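Local coordinates for protein 3-hydroxyacyl-CoA dehydrogenase type-2 (Mycobacterium avium, PDB 3PPI) that probably catalyses the NAD-dependent oxidation of 3-hydroxyacyl-CoA to 3-oxoacyl-CoA, as a member of the short-chain dehydrogenase/reductase family, at residues S154-E159 with S206-R211. Residues are numbered along the deposited sequence; the frame is centred on the assembly and turned at random.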
loop_
_atom_site.group_PDB
_atom_site.type_symbol
_atom_site.label_atom_id
_atom_site.label_comp_id
_atom_site.label_asym_id
_atom_site.label_seq_id
_atom_site.Cartn_x
_atom_site.Cartn_y
_atom_site.Cartn_z
ATOM N N SER A 154 24.201 -14.445 13.908
ATOM C CA SER A 154 25.435 -15.011 13.365
ATOM C C SER A 154 26.094 -14.080 12.339
ATOM O O SER A 154 27.292 -13.773 12.421
ATOM C CB SER A 154 25.140 -16.364 12.726
ATOM O OG SER A 154 26.328 -16.938 12.203
ATOM N N ILE A 155 25.291 -13.608 11.385
ATOM C CA ILE A 155 25.770 -12.717 10.334
ATOM C C ILE A 155 26.301 -11.410 10.932
ATOM O O ILE A 155 27.313 -10.883 10.480
ATOM C CB ILE A 155 24.649 -12.400 9.296
ATOM C CG1 ILE A 155 24.159 -13.681 8.613
ATOM C CG2 ILE A 155 25.144 -11.395 8.242
ATOM C CD1 ILE A 155 22.836 -13.522 7.854
ATOM N N ALA A 156 25.635 -10.907 11.967
ATOM C CA ALA A 156 26.055 -9.669 12.631
ATOM C C ALA A 156 27.464 -9.765 13.238
ATOM O O ALA A 156 28.140 -8.749 13.380
ATOM C CB ALA A 156 25.045 -9.271 13.706
ATOM N N ALA A 157 27.903 -10.977 13.572
ATOM C CA ALA A 157 29.267 -11.194 14.096
ATOM C C ALA A 157 30.349 -11.307 13.006
ATOM O O ALA A 157 31.537 -11.317 13.322
ATOM C CB ALA A 157 29.301 -12.434 15.016
ATOM N N ALA A 158 29.950 -11.361 11.734
ATOM C CA ALA A 158 30.912 -11.458 10.625
ATOM C C ALA A 158 31.571 -10.102 10.338
ATOM O O ALA A 158 31.075 -9.057 10.763
ATOM C CB ALA A 158 30.226 -11.958 9.377
ATOM N N GLU A 159 32.692 -10.123 9.617
ATOM C CA GLU A 159 33.343 -8.879 9.210
ATOM C C GLU A 159 32.606 -8.332 8.008
ATOM O O GLU A 159 32.284 -9.081 7.098
ATOM C CB GLU A 159 34.834 -9.088 8.861
ATOM C CG GLU A 159 35.765 -9.247 10.081
ATOM C CD GLU A 159 35.754 -8.018 11.002
ATOM O OE1 GLU A 159 35.724 -6.871 10.487
ATOM O OE2 GLU A 159 35.763 -8.200 12.243
ATOM N N SER A 206 19.994 -2.422 10.341
ATOM C CA SER A 206 20.778 -1.466 9.592
ATOM C C SER A 206 22.112 -1.120 10.272
ATOM O O SER A 206 23.096 -0.890 9.585
ATOM C CB SER A 206 19.971 -0.199 9.312
ATOM O OG SER A 206 19.626 0.464 10.507
ATOM N N SER A 207 22.163 -1.095 11.600
ATOM C CA SER A 207 23.451 -0.845 12.291
ATOM C C SER A 207 24.417 -2.011 12.162
ATOM O O SER A 207 25.598 -1.850 12.458
ATOM C CB SER A 207 23.269 -0.526 13.777
ATOM O OG SER A 207 22.540 -1.546 14.432
ATOM N N ALA A 208 23.924 -3.176 11.740
ATOM C CA ALA A 208 24.768 -4.350 11.484
ATOM C C ALA A 208 25.170 -4.478 9.996
ATOM O O ALA A 208 25.994 -5.317 9.637
ATOM C CB ALA A 208 24.042 -5.632 11.978
ATOM N N GLY A 209 24.599 -3.643 9.127
ATOM C CA GLY A 209 24.803 -3.775 7.695
ATOM C C GLY A 209 24.263 -5.078 7.122
ATOM O O GLY A 209 24.917 -5.720 6.287
ATOM N N ILE A 210 23.064 -5.459 7.559
ATOM C CA ILE A 210 22.393 -6.637 7.037
ATOM C C ILE A 210 21.080 -6.170 6.402
ATOM O O ILE A 210 20.220 -5.597 7.082
ATOM C CB ILE A 210 22.107 -7.677 8.139
ATOM C CG1 ILE A 210 23.412 -8.161 8.773
ATOM C CG2 ILE A 210 21.323 -8.855 7.572
ATOM C CD1 ILE A 210 23.178 -9.005 10.021
ATOM N N ARG A 211 20.939 -6.394 5.096
ATOM C CA ARG A 211 19.726 -6.002 4.400
ATOM C C ARG A 211 18.657 -7.057 4.611
ATOM O O ARG A 211 18.974 -8.240 4.737
ATOM C CB ARG A 211 20.015 -5.770 2.907
ATOM C CG ARG A 211 20.827 -4.436 2.674
ATOM C CD ARG A 211 21.094 -4.150 1.212
ATOM N NE ARG A 211 21.806 -5.258 0.615
ATOM C CZ ARG A 211 21.273 -6.231 -0.126
ATOM N NH1 ARG A 211 19.985 -6.245 -0.461
ATOM N NH2 ARG A 211 22.068 -7.199 -0.555
#
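The peptide plane joining Ile155 to Ala156 receives the end of Ile210 on one face: CD1 of Ile210 sits 3.7 Å from Ala156 N, almost straight above it, while no group of 206-211 approaches the edges of that plane. The same methyl also touches the Ile155 side chain, 3.6 Å from Ile155 CG2, and lies 4.1 Å from Ala156 CB. Ile155 CG2 meets it because chi1 of -61°, measured to CG1, leaves CG2 anti to the backbone N, and it also packs on Ile210 CG1 at 3.7 Å; the two isoleucines meet at a slant. Ile210 reaches the helix with an extended chain, chi2 170°. Beside this pair the Ala208 methyl points at the helix and touches the methyl of Ala156 from the side, CB to CB 4.2 Å, where the backbones come nearest. No hydrogen bond crosses between the segments, but Arg166 links them, bonding through NE to Ala158 O and through NH1 to Ala208 O. Val121 of the third subunit packs on Ala156. The contact thus sets the C-terminal end of helix 130-156 against the turn after helix 185-205 and the first residue of strand 210-217, a helix-on-parallel-sheet arrangement of the Rossmann-type fold of short-chain dehydrogenases.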